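Local coordinates for putative uncharacterized protein (Toxoplasma gondii, PDB 4FBD) that is of unknown function but belongs to the DUF3228 family and is built around two separate mixed beta-sheets, at residues E81-Y86 with H92-N97; G104-T109 with D142-A147. All coordinates share one frame; numbering follows the deposited sequence.

Overall arrangement
Contact 1 holds two strands of one sheet together, whereas contact 2 sets a strand of the second sheet against a loop. Contact 1 (81-86 with 92-97) pairs an edge strand of the five-stranded sheet with its neighbour, combining backbone hydrogen bonds, a water bridge and aromatic side chains. Contact 2 (104-109 with 142-147) is smaller and apolar: an edge strand of the four-stranded sheet meets a loop leading to strand 149-156 of the other sheet. Both are partly buried, contact 2 lying farther from the chain's centre. Their centres are about 22 Å apart, yet Asn97 ND2 probably hydrogen-bonds to Ala147 O, linking the end of one to the end of the other.

Contact 1. Residues E81-Y86 with H92-N97; sequences EFFQGY and HLYIPN
Phe83 and His92 pair through two backbone hydrogen bonds: Phe83 N gives a nearly straight bond to His92 O (2.7 Å), and His92 N returns one to Phe83 O (2.9 Å, 154° at the hydrogen). Next along the ladder, water takes the place of a direct bond. It donates to Glu81 O and accepts from Tyr94 N at 2.8 Å, bridging the two segments where their backbones draw apart. The side chain of His92 lies on the same face of the sheet as that of Phe83. With CG lodged between the backbone N and the carbonyl carbon (chi1 67°), the imidazole reaches Phe83, its NE2 lying 3.4 Å from Phe83 CB. Beyond the strand pair, ND1 is hydrogen-bonded to Asp151 OD1 on strand 149-156, which helps fix the rotation of the ring. Tyr94 completes an aromatic cluster on this face: Phe83 CE2 comes in at the edge of the tyrosine ring, 3.7 Å from Tyr94 CD2, and the two side chains cross at about a right angle. The Phe83 and His92 rings are inclined at 39°, their meeting oblique. On the other face, Phe82 and Leu93 run side by side. Leu93 brings CD1 over one face of the Phe82 ring, while its CD2 sits 3.9 Å from Phe82 CE2; Val74 of helix 63-76 and Leu154 also pack against Leu93. Strands 82-84 and 90-96 thus form an antiparallel beta hairpin at one edge of the five-stranded mixed sheet.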
loop_
_atom_site.group_PDB
_atom_site.type_symbol
_atom_site.label_atom_id
_atom_site.label_comp_id
_atom_site.label_asym_id
_atom_site.label_seq_id
_atom_site.Cartn_x
_atom_site.Cartn_y
_atom_site.Cartn_z
ATOM N N GLU A 81 -15.878 3.510 29.685
ATOM C CA GLU A 81 -15.876 4.853 29.164
ATOM C C GLU A 81 -16.471 4.908 27.785
ATOM O O GLU A 81 -16.337 3.980 27.003
ATOM C CB GLU A 81 -14.413 5.333 29.026
ATOM C CG GLU A 81 -13.634 5.491 30.328
ATOM C CD GLU A 81 -12.124 5.533 30.104
ATOM O OE1 GLU A 81 -11.581 4.549 29.536
ATOM O OE2 GLU A 81 -11.478 6.527 30.520
ATOM N N PHE A 82 -17.086 6.030 27.475
ATOM C CA PHE A 82 -17.608 6.289 26.153
ATOM C C PHE A 82 -16.610 7.238 25.485
ATOM O O PHE A 82 -16.136 8.169 26.126
ATOM C CB PHE A 82 -19.000 6.904 26.276
ATOM C CG PHE A 82 -20.074 5.899 26.672
ATOM C CD1 PHE A 82 -20.097 5.350 27.958
ATOM C CD2 PHE A 82 -21.057 5.517 25.761
ATOM C CE1 PHE A 82 -21.077 4.435 28.335
ATOM C CE2 PHE A 82 -22.059 4.597 26.114
ATOM C CZ PHE A 82 -22.073 4.051 27.406
ATOM N N PHE A 83 -16.237 6.980 24.236
ATOM C CA PHE A 83 -15.278 7.850 23.541
ATOM C C PHE A 83 -15.936 8.570 22.370
ATOM O O PHE A 83 -16.599 7.951 21.545
ATOM C CB PHE A 83 -14.055 7.057 23.050
ATOM C CG PHE A 83 -13.313 6.377 24.144
ATOM C CD1 PHE A 83 -12.379 7.068 24.892
ATOM C CD2 PHE A 83 -13.580 5.059 24.466
ATOM C CE1 PHE A 83 -11.700 6.447 25.942
ATOM C CE2 PHE A 83 -12.904 4.434 25.498
ATOM C CZ PHE A 83 -11.956 5.136 26.239
ATOM N N GLN A 84 -15.732 9.881 22.313
ATOM C CA GLN A 84 -16.293 10.731 21.255
ATOM C C GLN A 84 -15.753 10.209 19.916
ATOM O O GLN A 84 -14.554 9.981 19.790
ATOM C CB GLN A 84 -15.882 12.194 21.477
ATOM C CG GLN A 84 -16.863 13.224 20.918
ATOM C CD GLN A 84 -17.224 12.977 19.470
ATOM O OE1 GLN A 84 -16.348 12.894 18.599
ATOM N NE2 GLN A 84 -18.529 12.866 19.200
ATOM N N GLY A 85 -16.639 10.018 18.933
ATOM C CA GLY A 85 -16.259 9.467 17.617
ATOM C C GLY A 85 -15.424 10.350 16.689
ATOM O O GLY A 85 -14.330 9.969 16.274
ATOM N N TYR A 86 -15.959 11.514 16.350
ATOM C CA TYR A 86 -15.310 12.503 15.449
ATOM C C TYR A 86 -16.318 13.612 15.191
ATOM O O TYR A 86 -16.012 14.796 15.323
ATOM C CB TYR A 86 -14.802 11.893 14.113
ATOM C CG TYR A 86 -15.776 10.962 13.390
ATOM C CD1 TYR A 86 -16.827 11.467 12.612
ATOM C CD2 TYR A 86 -15.619 9.570 13.462
ATOM C CE1 TYR A 86 -17.711 10.614 11.953
ATOM C CE2 TYR A 86 -16.491 8.713 12.805
ATOM C CZ TYR A 86 -17.533 9.234 12.054
ATOM O OH TYR A 86 -18.392 8.374 11.404
ATOM N N HIS A 92 -18.285 5.675 20.764
ATOM C CA HIS A 92 -18.018 4.260 20.909
ATOM C C HIS A 92 -17.490 3.863 22.278
ATOM O O HIS A 92 -16.965 4.684 23.003
ATOM C CB HIS A 92 -17.077 3.809 19.790
ATOM C CG HIS A 92 -15.703 4.377 19.883
ATOM N ND1 HIS A 92 -14.606 3.607 20.216
ATOM C CD2 HIS A 92 -15.245 5.641 19.724
ATOM C CE1 HIS A 92 -13.527 4.368 20.227
ATOM N NE2 HIS A 92 -13.886 5.606 19.937
ATOM N N LEU A 93 -17.671 2.601 22.636
ATOM C CA LEU A 93 -17.158 2.097 23.893
ATOM C C LEU A 93 -16.632 0.677 23.720
ATOM O O LEU A 93 -17.048 -0.042 22.811
ATOM C CB LEU A 93 -18.224 2.073 24.984
ATOM C CG LEU A 93 -19.462 1.250 24.663
ATOM C CD1 LEU A 93 -20.209 0.823 25.935
ATOM C CD2 LEU A 93 -20.362 2.045 23.693
ATOM N N TYR A 94 -15.737 0.296 24.622
ATOM C CA TYR A 94 -15.140 -1.027 24.665
ATOM C C TYR A 94 -15.704 -1.786 25.811
ATOM O O TYR A 94 -15.782 -1.255 26.889
ATOM C CB TYR A 94 -13.633 -0.919 24.883
ATOM C CG TYR A 94 -13.019 -0.191 23.766
ATOM C CD1 TYR A 94 -12.799 -0.830 22.561
ATOM C CD2 TYR A 94 -12.722 1.145 23.867
ATOM C CE1 TYR A 94 -12.278 -0.164 21.498
ATOM C CE2 TYR A 94 -12.167 1.821 22.803
ATOM C CZ TYR A 94 -11.956 1.145 21.621
ATOM O OH TYR A 94 -11.470 1.780 20.539
ATOM N N ILE A 95 -16.141 -3.012 25.567
ATOM C CA ILE A 95 -16.657 -3.870 26.601
ATOM C C ILE A 95 -15.984 -5.263 26.441
ATOM O O ILE A 95 -15.433 -5.590 25.363
ATOM C CB ILE A 95 -18.193 -4.033 26.494
ATOM C CG1 ILE A 95 -18.567 -4.828 25.233
ATOM C CG2 ILE A 95 -18.911 -2.662 26.477
ATOM C CD1 ILE A 95 -20.080 -5.157 25.118
ATOM N N PRO A 96 -16.004 -6.070 27.496
ATOM C CA PRO A 96 -15.489 -7.437 27.370
ATOM C C PRO A 96 -16.227 -8.230 26.277
ATOM O O PRO A 96 -17.431 -8.040 26.067
ATOM C CB PRO A 96 -15.791 -8.057 28.738
ATOM C CG PRO A 96 -15.856 -6.867 29.695
ATOM C CD PRO A 96 -16.448 -5.755 28.870
ATOM N N ASN A 97 -15.494 -9.092 25.580
ATOM C CA ASN A 97 -16.037 -9.883 24.494
ATOM C C ASN A 97 -16.771 -11.108 25.034
ATOM O O ASN A 97 -16.203 -12.188 25.149
ATOM C CB ASN A 97 -14.888 -10.296 23.576
ATOM C CG ASN A 97 -15.360 -11.003 22.332
ATOM O OD1 ASN A 97 -16.568 -11.116 22.089
ATOM N ND2 ASN A 97 -14.409 -11.476 21.521
HETATM O O HOH W 1 -14.959 1.651 26.938
#

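Contact 2. Residues G104-T109 with D142-A147; sequences GSLPIT and DALMPA
Leu106 and Leu144 set their side chains crosswise, at about a right angle, and their contact centres on one methyl of each. The closest approach is from Leu106 CD2 to Leu144 CD2, at 3.8 Å, and the same Leu144 methyl also lies 4.0 Å from Leu106 CG. Leu144 does not set out straight at its partner; its CG stands anti to the carbonyl carbon (chi1 -73°), and the branch ending in CD2 closes the gap. The first bond of the Leu106 side chain, by contrast, points toward the loop. Its two methyls share the work, because Ala143 CB sits near both, 3.9 Å from Leu106 CD1 and 4.0 Å from Leu106 CD2. Strand 105-107, which carries Leu106, is an edge strand of the four-stranded mixed sheet and is bonded through its backbone to strand 232-235; residues 142-147 form an irregular loop between helix 137-140 and strand 149-156. The packing is therefore of loop against edge strand, and it is made by apolar side chains. Leu106 is buried: Phe135 of strand 130-135, Val235, and Tyr139 and Ala140 of the short helix also touch its side chain. Pro103 packs against Leu144, extending the apolar patch back along the chain from Gly104.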
loop_
_atom_site.group_PDB
_atom_site.type_symbol
_atom_site.label_atom_id
_atom_site.label_comp_id
_atom_site.label_asym_id
_atom_site.label_seq_id
_atom_site.Cartn_x
_atom_site.Cartn_y
_atom_site.Cartn_z
ATOM N N GLY A 104 -10.610 -9.522 13.174
ATOM C CA GLY A 104 -10.518 -9.457 11.707
ATOM C C GLY A 104 -9.100 -9.565 11.230
ATOM O O GLY A 104 -8.851 -9.543 10.038
ATOM N N SER A 105 -8.158 -9.704 12.156
ATOM C CA SER A 105 -6.759 -9.795 11.788
ATOM C C SER A 105 -5.906 -10.539 12.824
ATOM O O SER A 105 -6.350 -10.816 13.928
ATOM C CB SER A 105 -6.236 -8.393 11.597
ATOM O OG SER A 105 -6.425 -7.673 12.773
ATOM N N LEU A 106 -4.674 -10.870 12.430
ATOM C CA LEU A 106 -3.725 -11.592 13.267
ATOM C C LEU A 106 -2.365 -10.902 13.265
ATOM O O LEU A 106 -2.034 -10.179 12.322
ATOM C CB LEU A 106 -3.523 -13.030 12.759
ATOM C CG LEU A 106 -4.688 -14.006 12.904
ATOM C CD1 LEU A 106 -4.556 -15.143 11.923
ATOM C CD2 LEU A 106 -4.802 -14.524 14.338
ATOM N N PRO A 107 -1.578 -11.137 14.316
ATOM C CA PRO A 107 -0.244 -10.587 14.400
ATOM C C PRO A 107 0.692 -11.321 13.456
ATOM O O PRO A 107 0.526 -12.525 13.215
ATOM C CB PRO A 107 0.189 -10.825 15.860
ATOM C CG PRO A 107 -0.838 -11.723 16.482
ATOM C CD PRO A 107 -2.051 -11.732 15.592
ATOM N N ILE A 108 1.645 -10.597 12.903
ATOM C CA ILE A 108 2.617 -11.208 12.020
ATOM C C ILE A 108 3.800 -11.531 12.891
ATOM O O ILE A 108 4.324 -10.634 13.522
ATOM C CB ILE A 108 3.030 -10.237 10.911
ATOM C CG1 ILE A 108 1.809 -9.873 10.062
ATOM C CG2 ILE A 108 4.057 -10.880 10.016
ATOM C CD1 ILE A 108 1.980 -8.586 9.286
ATOM N N THR A 109 4.190 -12.798 12.968
ATOM C CA THR A 109 5.353 -13.203 13.767
ATOM C C THR A 109 6.423 -13.811 12.865
ATOM O O THR A 109 6.193 -14.020 11.681
ATOM C CB THR A 109 4.989 -14.265 14.757
ATOM O OG1 THR A 109 4.608 -15.439 14.039
ATOM C CG2 THR A 109 3.819 -13.812 15.666
ATOM N N ASP A 142 -6.747 -21.997 12.339
ATOM C CA ASP A 142 -6.049 -22.613 13.481
ATOM C C ASP A 142 -5.268 -21.598 14.321
ATOM O O ASP A 142 -4.401 -21.977 15.121
ATOM C CB ASP A 142 -5.092 -23.705 12.969
ATOM C CG ASP A 142 -5.825 -24.918 12.353
ATOM O OD1 ASP A 142 -6.836 -25.374 12.903
ATOM O OD2 ASP A 142 -5.342 -25.447 11.340
ATOM N N ALA A 143 -5.563 -20.315 14.147
ATOM C CA ALA A 143 -4.865 -19.235 14.877
ATOM C C ALA A 143 -5.799 -18.275 15.572
ATOM O O ALA A 143 -5.502 -17.793 16.660
ATOM C CB ALA A 143 -3.969 -18.446 13.905
ATOM N N LEU A 144 -6.909 -17.948 14.933
ATOM C CA LEU A 144 -7.884 -17.013 15.514
ATOM C C LEU A 144 -8.556 -17.471 16.820
ATOM O O LEU A 144 -9.056 -18.571 16.929
ATOM C CB LEU A 144 -8.979 -16.743 14.518
ATOM C CG LEU A 144 -8.611 -15.873 13.341
ATOM C CD1 LEU A 144 -9.621 -16.134 12.235
ATOM C CD2 LEU A 144 -8.590 -14.415 13.768
ATOM N N MET A 145 -8.626 -16.564 17.776
ATOM C CA MET A 145 -9.232 -16.832 19.040
ATOM C C MET A 145 -10.118 -15.635 19.371
ATOM O O MET A 145 -9.982 -14.584 18.737
ATOM C CB MET A 145 -8.133 -16.980 20.089
ATOM C CG MET A 145 -7.413 -18.307 20.044
ATOM S SD MET A 145 -8.472 -19.676 20.563
ATOM C CE MET A 145 -8.722 -19.273 22.277
ATOM N N PRO A 146 -11.040 -15.798 20.337
ATOM C CA PRO A 146 -11.892 -14.697 20.757
ATOM C C PRO A 146 -11.071 -13.508 21.157
ATOM O O PRO A 146 -10.115 -13.653 21.893
ATOM C CB PRO A 146 -12.621 -15.268 21.973
ATOM C CG PRO A 146 -12.799 -16.685 21.622
ATOM C CD PRO A 146 -11.540 -17.083 20.859
ATOM N N ALA A 147 -11.448 -12.344 20.654
ATOM C CA ALA A 147 -10.761 -11.088 20.975
ATOM C C ALA A 147 -11.064 -10.669 22.381
ATOM O O ALA A 147 -12.091 -11.010 22.932
ATOM C CB ALA A 147 -11.200 -9.987 20.017
#